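Local coordinates for NAD-dependent epimerase/dehydratase domain-containing protein (Ruegeria pomeroyi DSS-3, PDB 3IUS) that is of unknown function but probably binds NAD(P), as an atypical short-chain dehydrogenase/reductase relative in the epimerase/dehydratase family, with a Rossmann-type fold, at residues 103-111 with 118-126; 168-176 with 230-241. All coordinates share one frame; numbering follows the deposited sequence. Where two conformers were deposited one is given.

Overall arrangement
Contact 1 is complete before the chain reaches contact 2. Their centres lie about 25 Å apart, and their nearest atoms are about 7 Å apart without touching. Contact 1 joins two loops between strand 97-103 of the large parallel Rossmann-type sheet and helix 126-140. Contact 2 pairs strand 172-174 with strand 233-235 in a small parallel sheet of its own, far from the centre of the chain. Its place is consistent with the smaller C-terminal, substrate-binding part found in extended relatives of this family. The run from Tyr249 to Lys253 borders both contacts. Tyr249 meets Ile173 and Lys175, while Ser250, Glu251, Asn252 and Lys253 meet contact 1. One short run thus passes along both regions.

Contact 1: 103-111 with 118-126; sequences TTAVYGDHD and TTPLTPTAA
Tyr107 and Val106 pack against Leu121 and Thr119. Leu121 CD2 lies 3.8 Å from Val106 CG2, and the two side chains run side by side. Leu121 CD2 is also 4.0 Å from Tyr107 CD1. The Thr119 side chain crosses the tyrosine at about a right angle, and the backbone O of Thr119 lies in plane at the ring edge. Val106 CG2 itself sits over the centre of one ring face. Tyr107 OH points on to Asn206 and Arg150, its hydrogen-bond partners. Beyond the ring, Thr119 CG2, anti to the backbone N, stands 3.4 Å from His110 CE1. His110 NE2 donates to Tyr107 O at 3.0 Å, in its own ring plane but from above the carbonyl plane. With an alanine at His110, Tyr107 O would probably lose that donor and the Thr119 methyl its ring contact. Gly108 CA makes a CA-H...O contact of 3.3 Å with Thr122 O. One water bridges Asp109 N and Thr122 O, and another bridges Ala105 O and Thr124 N. The Val-Tyr-Gly sequence after strand 97-103 resembles the loop there in extended short-chain dehydrogenases. Here apolar contacts hold its inner side, while waters bridge several backbone polar atoms at the outer side.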
ATOM      1  N   THR A 103      -4.642   1.736   4.356  1.00 16.62           N
ATOM      2  CA  THR A 103      -5.342   1.027   3.288  1.00 16.23           C
ATOM      3  C   THR A 103      -6.730   1.617   3.070  1.00 17.73           C
ATOM      4  O   THR A 103      -7.190   2.453   3.852  1.00 18.53           O
ATOM      5  CB  THR A 103      -5.504  -0.481   3.591  1.00 18.10           C
ATOM      6  OG1 THR A 103      -6.473  -0.652   4.630  1.00 20.58           O
ATOM      7  CG2 THR A 103      -4.177  -1.110   4.012  1.00 21.65           C
ATOM      8  N   THR A 104      -7.397   1.174   2.008  1.00 14.68           N
ATOM      9  CA  THR A 104      -8.739   1.659   1.707  1.00 14.68           C
ATOM     10  C   THR A 104      -9.808   0.931   2.511  1.00 13.85           C
ATOM     11  O   THR A 104     -10.998   1.216   2.362  1.00 14.95           O
ATOM     12  CB  THR A 104      -9.072   1.545   0.210  1.00 20.36           C
ATOM     13  OG1 THR A 104      -8.961   0.174  -0.201  1.00 20.18           O
ATOM     14  CG2 THR A 104      -8.136   2.410  -0.622  1.00 23.23           C
ATOM     15  N   ALA A 105      -9.392  -0.010   3.358  1.00 17.71           N
ATOM     16  CA  ALA A 105     -10.355  -0.774   4.150  1.00 18.68           C
ATOM     17  C   ALA A 105     -10.994   0.104   5.217  1.00 13.93           C
ATOM     18  O   ALA A 105     -12.028  -0.243   5.783  1.00 17.01           O
ATOM     19  CB  ALA A 105      -9.708  -2.005   4.776  1.00 17.60           C
ATOM     20  N   VAL A 106     -10.384   1.257   5.471  1.00 13.92           N
ATOM     21  CA  VAL A 106     -10.921   2.182   6.458  1.00 15.44           C
ATOM     22  C   VAL A 106     -12.324   2.688   6.110  1.00 15.52           C
ATOM     23  O   VAL A 106     -13.095   3.051   7.002  1.00 18.54           O
ATOM     24  CB  VAL A 106     -10.003   3.392   6.642  1.00 13.87           C
ATOM     25  CG1 VAL A 106      -8.628   2.947   7.136  1.00 15.60           C
ATOM     26  CG2 VAL A 106      -9.884   4.164   5.346  1.00 13.75           C
ATOM     27  N   TYR A 107     -12.643   2.729   4.819  1.00 13.42           N
ATOM     28  CA  TYR A 107     -13.917   3.275   4.366  1.00 15.95           C
ATOM     29  C   TYR A 107     -15.108   2.366   4.653  1.00 23.11           C
ATOM     30  O   TYR A 107     -16.214   2.842   4.907  1.00 22.88           O
ATOM     31  CB  TYR A 107     -13.859   3.631   2.877  1.00 13.07           C
ATOM     32  CG  TYR A 107     -12.897   4.753   2.568  1.00 16.01           C
ATOM     33  CD1 TYR A 107     -13.112   6.029   3.072  1.00 15.88           C
ATOM     34  CD2 TYR A 107     -11.770   4.534   1.785  1.00 17.43           C
ATOM     35  CE1 TYR A 107     -12.232   7.052   2.801  1.00 13.02           C
ATOM     36  CE2 TYR A 107     -10.891   5.546   1.501  1.00 13.20           C
ATOM     37  CZ  TYR A 107     -11.122   6.811   2.022  1.00 13.12           C
ATOM     38  OH  TYR A 107     -10.243   7.822   1.740  1.00 13.46           O
ATOM     39  N   GLY A 108     -14.884   1.059   4.607  1.00 16.46           N
ATOM     40  CA  GLY A 108     -15.965   0.122   4.829  1.00 18.67           C
ATOM     41  C   GLY A 108     -16.849  -0.032   3.608  1.00 18.60           C
ATOM     42  O   GLY A 108     -16.414   0.210   2.478  1.00 18.45           O
ATOM     43  N   ASP A 109     -18.098  -0.421   3.839  1.00 17.65           N
ATOM     44  CA  ASP A 109     -19.018  -0.771   2.760  1.00 25.17           C
ATOM     45  C   ASP A 109     -19.875   0.406   2.291  1.00 24.95           C
ATOM     46  O   ASP A 109     -20.508   1.096   3.095  1.00 19.88           O
ATOM     47  CB  ASP A 109     -19.909  -1.937   3.189  1.00 24.46           C
ATOM     48  CG  ASP A 109     -20.794  -2.437   2.067  1.00 26.30           C
ATOM     49  OD1 ASP A 109     -20.425  -2.268   0.882  1.00 20.81           O
ATOM     50  OD2 ASP A 109     -21.866  -3.001   2.381  1.00 25.74           O
ATOM     51  N   HIS A 110     -19.885   0.624   0.980  1.00 19.76           N
ATOM     52  CA  HIS A 110     -20.627   1.727   0.379  1.00 14.82           C
ATOM     53  C   HIS A 110     -21.458   1.250  -0.801  1.00 13.17           C
ATOM     54  O   HIS A 110     -21.930   2.044  -1.615  1.00 16.63           O
ATOM     55  CB  HIS A 110     -19.663   2.835  -0.048  1.00 14.20           C
ATOM     56  CG  HIS A 110     -19.058   3.580   1.100  1.00 17.51           C
ATOM     57  ND1 HIS A 110     -19.446   4.858   1.439  1.00 20.02           N
ATOM     58  CD2 HIS A 110     -18.102   3.226   1.991  1.00 14.21           C
ATOM     59  CE1 HIS A 110     -18.755   5.259   2.491  1.00 17.92           C
ATOM     60  NE2 HIS A 110     -17.930   4.291   2.844  1.00 21.01           N
ATOM     61  N   ASP A 111     -21.640  -0.061  -0.891  1.00 14.21           N
ATOM     62  CA  ASP A 111     -22.445  -0.631  -1.958  1.00 19.07           C
ATOM     63  C   ASP A 111     -22.018  -0.121  -3.338  1.00 22.30           C
ATOM     64  O   ASP A 111     -22.851   0.089  -4.221  1.00 20.38           O
ATOM     65  CB  ASP A 111     -23.927  -0.327  -1.712  1.00 27.42           C
ATOM     66  CG  ASP A 111     -24.849  -1.216  -2.525  1.00 35.04           C
ATOM     67  OD1 ASP A 111     -24.470  -2.372  -2.809  1.00 42.65           O
ATOM     68  OD2 ASP A 111     -25.960  -0.760  -2.877  1.00 36.71           O
ATOM     69  N   THR A 118     -12.562  12.578   2.257  1.00 22.14           N
ATOM     70  CA  THR A 118     -13.442  13.221   3.243  1.00 21.78           C
ATOM     71  C   THR A 118     -14.555  12.301   3.730  1.00 16.97           C
ATOM     72  O   THR A 118     -15.322  12.652   4.623  1.00 19.21           O
ATOM     73  CB  THR A 118     -14.093  14.515   2.695  1.00 24.09           C
ATOM     74  OG1 THR A 118     -15.086  14.184   1.711  1.00 22.61           O
ATOM     75  CG2 THR A 118     -13.045  15.430   2.087  1.00 24.18           C
ATOM     76  N   THR A 119     -14.658  11.125   3.128  1.00 14.30           N
ATOM     77  CA  THR A 119     -15.691  10.179   3.506  1.00 15.36           C
ATOM     78  C   THR A 119     -15.470   9.615   4.910  1.00 12.70           C
ATOM     79  O   THR A 119     -14.356   9.235   5.260  1.00 15.56           O
ATOM     80  CB  THR A 119     -15.744   9.040   2.483  1.00 14.92           C
ATOM     81  OG1 THR A 119     -16.025   9.598   1.195  1.00 15.43           O
ATOM     82  CG2 THR A 119     -16.826   8.033   2.845  1.00 17.40           C
ATOM     83  N   PRO A 120     -16.538   9.561   5.724  1.00 12.66           N
ATOM     84  CA  PRO A 120     -16.433   9.007   7.082  1.00 12.79           C
ATOM     85  C   PRO A 120     -15.873   7.580   7.098  1.00 19.21           C
ATOM     86  O   PRO A 120     -16.109   6.821   6.163  1.00 15.07           O
ATOM     87  CB  PRO A 120     -17.888   9.007   7.568  1.00 31.35           C
ATOM     88  CG  PRO A 120     -18.539  10.110   6.795  1.00 28.18           C
ATOM     89  CD  PRO A 120     -17.886  10.083   5.439  1.00 22.09           C
ATOM     90  N   LEU A 121     -15.145   7.222   8.151  1.00 18.42           N
ATOM     91  CA  LEU A 121     -14.562   5.885   8.237  1.00 18.49           C
ATOM     92  C   LEU A 121     -15.471   4.914   8.985  1.00 17.84           C
ATOM     93  O   LEU A 121     -15.763   5.101  10.164  1.00 18.90           O
ATOM     94  CB  LEU A 121     -13.193   5.948   8.911  1.00 20.40           C
ATOM     95  CG  LEU A 121     -12.261   7.023   8.343  1.00 20.27           C
ATOM     96  CD1 LEU A 121     -10.919   7.011   9.062  1.00 21.05           C
ATOM     97  CD2 LEU A 121     -12.085   6.846   6.840  1.00 13.99           C
ATOM     98  N   THR A 122     -15.913   3.871   8.293  1.00 15.99           N
ATOM     99  CA  THR A 122     -16.778   2.869   8.902  1.00 19.12           C
ATOM    100  C   THR A 122     -16.356   1.461   8.502  1.00 18.86           C
ATOM    101  O   THR A 122     -17.109   0.750   7.846  1.00 16.12           O
ATOM    102  CB  THR A 122     -18.262   3.083   8.522  1.00 23.10           C
ATOM    103  OG1 THR A 122     -18.441   2.844   7.121  1.00 34.54           O
ATOM    104  CG2 THR A 122     -18.687   4.504   8.833  1.00 15.23           C
ATOM    105  N   PRO A 123     -15.147   1.052   8.909  1.00 21.21           N
ATOM    106  CA  PRO A 123     -14.680  -0.300   8.569  1.00 19.17           C
ATOM    107  C   PRO A 123     -15.611  -1.356   9.157  1.00 20.76           C
ATOM    108  O   PRO A 123     -16.194  -1.148  10.222  1.00 16.40           O
ATOM    109  CB  PRO A 123     -13.296  -0.377   9.219  1.00 15.23           C
ATOM    110  CG  PRO A 123     -13.264   0.735  10.236  1.00 15.54           C
ATOM    111  CD  PRO A 123     -14.202   1.791   9.762  1.00 13.64           C
ATOM    112  N   THR A 124     -15.758  -2.483   8.475  1.00 22.28           N
ATOM    113  CA  THR A 124     -16.686  -3.496   8.956  1.00 26.69           C
ATOM    114  C   THR A 124     -15.995  -4.699   9.591  1.00 25.58           C
ATOM    115  O   THR A 124     -16.661  -5.599  10.093  1.00 27.15           O
ATOM    116  CB  THR A 124     -17.646  -3.974   7.844  1.00 29.52           C
ATOM    117  OG1 THR A 124     -16.899  -4.606   6.801  1.00 26.45           O
ATOM    118  CG2 THR A 124     -18.426  -2.799   7.270  1.00 32.84           C
ATOM    119  N   ALA A 125     -14.667  -4.715   9.572  1.00 24.07           N
ATOM    120  CA  ALA A 125     -13.928  -5.837  10.142  1.00 26.38           C
ATOM    121  C   ALA A 125     -12.752  -5.370  10.994  1.00 24.68           C
ATOM    122  O   ALA A 125     -12.390  -4.196  10.973  1.00 18.58           O
ATOM    123  CB  ALA A 125     -13.460  -6.787   9.042  1.00 25.96           C
ATOM    124  N   ALA A 126     -12.163  -6.297  11.743  1.00 29.07           N
ATOM    125  CA  ALA A 126     -11.110  -5.965  12.701  1.00 26.99           C
ATOM    126  C   ALA A 126      -9.911  -5.263  12.067  1.00 20.65           C
ATOM    127  O   ALA A 126      -9.421  -4.259  12.587  1.00 18.52           O
ATOM    128  CB  ALA A 126     -10.663  -7.214  13.449  1.00 28.65           C
TER
HETATM  129  O   HOH W   1     -13.109  -2.551   6.738  1.00 24.60           O
HETATM  130  O   HOH W   2     -19.363   0.043   6.439  1.00 21.37           O
HETATM  131  O   HOH W   3     -20.175   2.887   5.355  1.00 25.53           O

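Contact 2: 168-176 with 230-241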
ATOM      1  N   GLY A 168      -3.424 -24.892 -12.287  1.00 47.42           N
ATOM      2  CA  GLY A 168      -4.741 -25.270 -11.807  1.00 43.05           C
ATOM      3  C   GLY A 168      -5.073 -24.639 -10.473  1.00 41.65           C
ATOM      4  O   GLY A 168      -4.380 -23.728 -10.018  1.00 34.76           O
ATOM      5  N   GLY A 169      -6.140 -25.123  -9.843  1.00 44.86           N
ATOM      6  CA  GLY A 169      -6.558 -24.610  -8.551  1.00 45.31           C
ATOM      7  C   GLY A 169      -6.794 -23.111  -8.546  1.00 46.42           C
ATOM      8  O   GLY A 169      -6.591 -22.443  -7.529  1.00 42.36           O
ATOM      9  N   ILE A 170      -7.214 -22.581  -9.692  1.00 48.49           N
ATOM     10  CA  ILE A 170      -7.584 -21.172  -9.805  1.00 49.06           C
ATOM     11  C   ILE A 170      -9.048 -21.042 -10.204  1.00 47.78           C
ATOM     12  O   ILE A 170      -9.525 -21.739 -11.100  1.00 50.04           O
ATOM     13  CB  ILE A 170      -6.714 -20.424 -10.836  1.00 48.99           C
ATOM     14  CG1 ILE A 170      -6.427 -21.322 -12.042  1.00 50.72           C
ATOM     15  CG2 ILE A 170      -5.417 -19.954 -10.198  1.00 50.10           C
ATOM     16  CD1 ILE A 170      -5.680 -20.628 -13.163  1.00 48.96           C
ATOM     17  N   ARG A 171      -9.759 -20.147  -9.533  1.00 42.07           N
ATOM     18  CA  ARG A 171     -11.178 -19.968  -9.791  1.00 39.16           C
ATOM     19  C   ARG A 171     -11.542 -18.495  -9.714  1.00 36.55           C
ATOM     20  O   ARG A 171     -10.914 -17.728  -8.985  1.00 33.00           O
ATOM     21  CB  ARG A 171     -12.002 -20.786  -8.794  1.00 41.78           C
ATOM     22  CG  ARG A 171     -11.526 -20.656  -7.356  1.00 43.13           C
ATOM     23  CD  ARG A 171     -11.533 -21.999  -6.635  1.00 42.08           C
ATOM     24  NE  ARG A 171     -12.860 -22.401  -6.173  1.00 42.86           N
ATOM     25  CZ  ARG A 171     -13.398 -22.020  -5.019  1.00 42.42           C
ATOM     26  NH1 ARG A 171     -12.728 -21.207  -4.207  1.00 46.55           N
ATOM     27  NH2 ARG A 171     -14.610 -22.442  -4.676  1.00 32.25           N
ATOM     28  N   ARG A 172     -12.546 -18.100 -10.485  1.00 33.04           N
ATOM     29  CA  ARG A 172     -13.021 -16.724 -10.451  1.00 24.22           C
ATOM     30  C   ARG A 172     -14.258 -16.639  -9.567  1.00 25.29           C
ATOM     31  O   ARG A 172     -15.296 -17.219  -9.882  1.00 29.23           O
ATOM     32  CB  ARG A 172     -13.311 -16.216 -11.869  1.00 18.85           C
ATOM     33  CG  ARG A 172     -12.059 -16.032 -12.725  1.00 19.92           C
ATOM     34  CD  ARG A 172     -12.387 -15.579 -14.141  1.00 20.89           C
ATOM     35  NE  ARG A 172     -13.203 -16.568 -14.841  1.00 28.94           N
ATOM     36  CZ  ARG A 172     -14.399 -16.315 -15.358  1.00 25.88           C
ATOM     37  NH1 ARG A 172     -14.910 -15.092 -15.275  1.00 30.90           N
ATOM     38  NH2 ARG A 172     -15.073 -17.278 -15.973  1.00 31.96           N
ATOM     39  N   ILE A 173     -14.139 -15.930  -8.447  1.00 19.98           N
ATOM     40  CA  ILE A 173     -15.256 -15.763  -7.526  1.00 19.32           C
ATOM     41  C   ILE A 173     -16.142 -14.612  -7.983  1.00 19.15           C
ATOM     42  O   ILE A 173     -15.679 -13.473  -8.110  1.00 21.17           O
ATOM     43  CB  ILE A 173     -14.772 -15.465  -6.092  1.00 23.64           C
ATOM     44  CG1 ILE A 173     -13.744 -16.502  -5.635  1.00 29.07           C
ATOM     45  CG2 ILE A 173     -15.951 -15.388  -5.135  1.00 21.63           C
ATOM     46  CD1 ILE A 173     -14.264 -17.921  -5.619  1.00 31.25           C
ATOM     47  N   ILE A 174     -17.419 -14.902  -8.204  1.00 16.15           N
ATOM     48  CA  ILE A 174     -18.357 -13.901  -8.707  1.00 19.01           C
ATOM     49  C   ILE A 174     -19.302 -13.356  -7.631  1.00 15.07           C
ATOM     50  O   ILE A 174     -20.239 -14.025  -7.224  1.00 17.50           O
ATOM     51  CB  ILE A 174     -19.193 -14.465  -9.876  1.00 26.27           C
ATOM     52  CG1 ILE A 174     -18.288 -15.142 -10.902  1.00 24.76           C
ATOM     53  CG2 ILE A 174     -20.011 -13.361 -10.534  1.00 26.74           C
ATOM     54  CD1 ILE A 174     -17.294 -14.198 -11.532  1.00 20.04           C
ATOM     55  N   LYS A 175     -19.049 -12.134  -7.161  1.00 14.82           N
ATOM     56  CA  LYS A 175     -19.979 -11.458  -6.269  1.00 19.94           C
ATOM     57  C   LYS A 175     -20.607 -10.320  -7.061  1.00 22.32           C
ATOM     58  O   LYS A 175     -19.892  -9.443  -7.553  1.00 17.50           O
ATOM     59  CB  LYS A 175     -19.239 -10.876  -5.060  1.00 17.31           C
ATOM     60  CG  LYS A 175     -20.108 -10.021  -4.146  1.00 28.01           C
ATOM     61  CD  LYS A 175     -20.822 -10.867  -3.113  1.00 27.09           C
ATOM     62  CE  LYS A 175     -21.749 -10.033  -2.244  1.00 26.24           C
ATOM     63  NZ  LYS A 175     -21.042  -8.961  -1.503  1.00 27.29           N
ATOM     64  N   PRO A 176     -21.943 -10.325  -7.187  1.00 21.69           N
ATOM     65  CA  PRO A 176     -22.622  -9.347  -8.039  1.00 14.08           C
ATOM     66  C   PRO A 176     -22.274  -7.925  -7.622  1.00 13.83           C
ATOM     67  O   PRO A 176     -22.357  -7.603  -6.436  1.00 18.21           O
ATOM     68  CB  PRO A 176     -24.107  -9.618  -7.770  1.00 30.96           C
ATOM     69  CG  PRO A 176     -24.155 -11.012  -7.272  1.00 28.64           C
ATOM     70  CD  PRO A 176     -22.899 -11.194  -6.481  1.00 26.19           C
ATOM     71  N   LEU A 230     -10.080 -19.351 -20.164  1.00 30.45           N
ATOM     72  CA  LEU A 230     -10.712 -18.595 -19.092  1.00 29.74           C
ATOM     73  C   LEU A 230     -11.007 -19.523 -17.916  1.00 30.38           C
ATOM     74  O   LEU A 230     -11.766 -20.484 -18.053  1.00 24.81           O
ATOM     75  CB  LEU A 230     -12.003 -17.956 -19.606  1.00 24.52           C
ATOM     76  CG  LEU A 230     -12.904 -17.228 -18.611  1.00 28.23           C
ATOM     77  CD1 LEU A 230     -12.187 -16.016 -18.032  1.00 23.14           C
ATOM     78  CD2 LEU A 230     -14.204 -16.815 -19.287  1.00 26.16           C
ATOM     79  N   PRO A 231     -10.388 -19.253 -16.757  1.00 27.68           N
ATOM     80  CA  PRO A 231     -10.644 -20.062 -15.562  1.00 26.88           C
ATOM     81  C   PRO A 231     -12.135 -20.106 -15.237  1.00 25.97           C
ATOM     82  O   PRO A 231     -12.847 -19.135 -15.508  1.00 25.93           O
ATOM     83  CB  PRO A 231      -9.884 -19.311 -14.463  1.00 26.18           C
ATOM     84  CG  PRO A 231      -8.822 -18.561 -15.192  1.00 22.52           C
ATOM     85  CD  PRO A 231      -9.423 -18.168 -16.501  1.00 24.97           C
ATOM     86  N   PRO A 232     -12.608 -21.225 -14.667  1.00 29.60           N
ATOM     87  CA  PRO A 232     -14.031 -21.377 -14.336  1.00 28.37           C
ATOM     88  C   PRO A 232     -14.475 -20.396 -13.256  1.00 28.83           C
ATOM     89  O   PRO A 232     -13.681 -20.030 -12.387  1.00 25.45           O
ATOM     90  CB  PRO A 232     -14.118 -22.807 -13.802  1.00 28.52           C
ATOM     91  CG  PRO A 232     -12.746 -23.129 -13.333  1.00 29.30           C
ATOM     92  CD  PRO A 232     -11.796 -22.364 -14.204  1.00 29.13           C
ATOM     93  N   ALA A 233     -15.736 -19.984 -13.315  1.00 24.22           N
ATOM     94  CA  ALA A 233     -16.287 -19.077 -12.319  1.00 25.58           C
ATOM     95  C   ALA A 233     -17.159 -19.827 -11.311  1.00 27.03           C
ATOM     96  O   ALA A 233     -17.771 -20.848 -11.629  1.00 29.47           O
ATOM     97  CB  ALA A 233     -17.081 -17.965 -12.990  1.00 25.65           C
ATOM     98  N   VAL A 234     -17.185 -19.322 -10.086  1.00 27.33           N
ATOM     99  CA  VAL A 234     -18.038 -19.870  -9.040  0.50 26.56           C
ATOM    100  C   VAL A 234     -18.734 -18.729  -8.316  1.00 26.45           C
ATOM    101  O   VAL A 234     -18.103 -17.711  -8.007  1.00 19.82           O
ATOM    102  CB  VAL A 234     -17.227 -20.703  -8.030  0.50 31.66           C
ATOM    103  CG1 VAL A 234     -15.944 -19.978  -7.650  0.50 35.06           C
ATOM    104  CG2 VAL A 234     -18.062 -21.010  -6.796  0.50 29.06           C
ATOM    105  N   ASP A 235     -20.030 -18.890  -8.058  1.00 21.96           N
ATOM    106  CA  ASP A 235     -20.794 -17.853  -7.375  1.00 22.85           C
ATOM    107  C   ASP A 235     -20.290 -17.670  -5.952  1.00 19.33           C
ATOM    108  O   ASP A 235     -20.037 -18.634  -5.236  1.00 20.76           O
ATOM    109  CB  ASP A 235     -22.290 -18.183  -7.362  1.00 31.86           C
ATOM    110  CG  ASP A 235     -22.976 -17.852  -8.677  1.00 37.79           C
ATOM    111  OD1 ASP A 235     -24.125 -18.302  -8.870  1.00 37.69           O
ATOM    112  OD2 ASP A 235     -22.378 -17.133  -9.511  1.00 37.31           O
ATOM    113  N   PHE A 236     -20.144 -16.413  -5.551  1.00 21.13           N
ATOM    114  CA  PHE A 236     -19.660 -16.076  -4.224  1.00 25.83           C
ATOM    115  C   PHE A 236     -20.344 -16.881  -3.114  1.00 26.01           C
ATOM    116  O   PHE A 236     -19.680 -17.427  -2.235  1.00 30.49           O
ATOM    117  CB  PHE A 236     -19.830 -14.574  -3.987  1.00 28.65           C
ATOM    118  CG  PHE A 236     -19.747 -14.172  -2.551  1.00 31.54           C
ATOM    119  CD1 PHE A 236     -20.895 -13.870  -1.841  1.00 36.18           C
ATOM    120  CD2 PHE A 236     -18.524 -14.095  -1.908  1.00 34.33           C
ATOM    121  CE1 PHE A 236     -20.828 -13.492  -0.515  1.00 36.94           C
ATOM    122  CE2 PHE A 236     -18.448 -13.718  -0.581  1.00 39.14           C
ATOM    123  CZ  PHE A 236     -19.604 -13.417   0.118  1.00 37.80           C
ATOM    124  N   ASP A 237     -21.669 -16.955  -3.159  1.00 22.83           N
ATOM    125  CA  ASP A 237     -22.425 -17.652  -2.121  1.00 32.29           C
ATOM    126  C   ASP A 237     -22.360 -19.180  -2.265  1.00 35.92           C
ATOM    127  O   ASP A 237     -23.075 -19.907  -1.576  1.00 35.62           O
ATOM    128  CB  ASP A 237     -23.881 -17.168  -2.093  1.00 37.09           C
ATOM    129  CG  ASP A 237     -24.735 -17.803  -3.185  1.00 50.31           C
ATOM    130  OD1 ASP A 237     -24.321 -17.796  -4.367  1.00 52.15           O
ATOM    131  OD2 ASP A 237     -25.830 -18.302  -2.852  1.00 55.08           O
ATOM    132  N   LYS A 238     -21.493 -19.659  -3.152  1.00 32.58           N
ATOM    133  CA  LYS A 238     -21.311 -21.096  -3.347  1.00 33.78           C
ATOM    134  C   LYS A 238     -19.842 -21.505  -3.289  1.00 32.75           C
ATOM    135  O   LYS A 238     -19.511 -22.672  -3.484  1.00 36.46           O
ATOM    136  CB  LYS A 238     -21.909 -21.552  -4.683  1.00 36.31           C
ATOM    137  CG  LYS A 238     -23.351 -22.028  -4.613  1.00 40.35           C
ATOM    138  CD  LYS A 238     -24.329 -20.951  -5.049  1.00 45.50           C
ATOM    139  CE  LYS A 238     -25.753 -21.499  -5.101  1.00 46.67           C
ATOM    140  NZ  LYS A 238     -26.725 -20.532  -5.681  1.00 44.80           N
ATOM    141  N   ALA A 239     -18.963 -20.546  -3.015  1.00 28.50           N
ATOM    142  CA  ALA A 239     -17.522 -20.774  -3.131  1.00 29.46           C
ATOM    143  C   ALA A 239     -16.882 -21.433  -1.905  1.00 36.47           C
ATOM    144  O   ALA A 239     -15.688 -21.743  -1.916  1.00 34.75           O
ATOM    145  CB  ALA A 239     -16.809 -19.458  -3.453  1.00 29.92           C
ATOM    146  N   ASP A 240     -17.677 -21.649  -0.859  1.00 44.35           N
ATOM    147  CA  ASP A 240     -17.162 -22.117   0.428  1.00 48.95           C
ATOM    148  C   ASP A 240     -15.816 -21.475   0.752  1.00 44.03           C
ATOM    149  O   ASP A 240     -14.764 -22.103   0.630  1.00 42.79           O
ATOM    150  CB  ASP A 240     -17.037 -23.639   0.465  1.00 57.91           C
ATOM    151  CG  ASP A 240     -16.796 -24.165   1.869  1.00 66.05           C
ATOM    152  OD1 ASP A 240     -15.949 -25.070   2.032  1.00 68.34           O
ATOM    153  OD2 ASP A 240     -17.447 -23.660   2.811  1.00 67.50           O
ATOM    154  N   LEU A 241     -15.859 -20.213   1.154  1.00 41.48           N
ATOM    155  CA  LEU A 241     -14.647 -19.485   1.482  1.00 39.12           C
ATOM    156  C   LEU A 241     -14.433 -19.477   2.985  1.00 32.41           C
ATOM    157  O   LEU A 241     -15.387 -19.561   3.754  1.00 35.63           O
ATOM    158  CB  LEU A 241     -14.737 -18.049   0.970  1.00 40.47           C
ATOM    159  CG  LEU A 241     -14.877 -17.859  -0.542  1.00 43.97           C
ATOM    160  CD1 LEU A 241     -14.983 -16.380  -0.887  1.00 40.26           C
ATOM    161  CD2 LEU A 241     -13.708 -18.503  -1.275  1.00 45.98           C
TER
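Arg172 lies between Leu230 and Ala233, which cover opposite faces of its guanidinium. Leu230 CD1 stands 3.3 Å above one face, and the Ala233 methyl packs over the other. Both are offset toward the rim. A bend at chi3 (-62°) turns the group side-on to Pro231 O. Arg172 NE donates to Pro231 O at 2.7 Å and Arg172 NH2 at 2.9 Å, both within the guanidinium plane. The two bonds to one atom restrain rotation of the flat group. Gln216 and Ile219 of helix 215-226 also touch this side chain.

Strands 172-174 and 233-235 run parallel. Arg172 N donates to Pro232 O, and Val234 N to Arg172 O. Ile174 N then donates to Val234 O, and Phe236 N to Ile174 O. On the sheet face that carries Arg172, Ile174 CG1 meets Ala233 CB at 3.7 Å.

The other face holds Ile173 and Val234, side by side and pointing the same way. Ile173 CD1 comes within 3.3 Å of Val234 CG1, a tight but doubtful approach, because Val234 was modelled in two conformers. Both methyls lie over one face of the Arg171 guanidinium. Arg171 NH2 donates to Ala239 O at 3.0 Å in a nearly straight bond (173°). Ile173 CG2 reaches the edge of the Phe236 ring.

Lys175 runs alongside Phe236. Lys175 CD makes a CH-pi contact over the ring face, 3.7 Å from the centroid of Phe236. Lys175 NZ is 5.0 Å from the Phe236 ring centroid, so any cation-pi attraction is weak at most; NZ bonds to Tyr249 O.

In this surface sheet, apolar groups cover both flat faces of Arg172 and one of Arg171, while their N-H groups bond backbone carbonyls. Their charge meets no carboxylate across the two segments, and the pairing rests on backbone bonds and aliphatic cover.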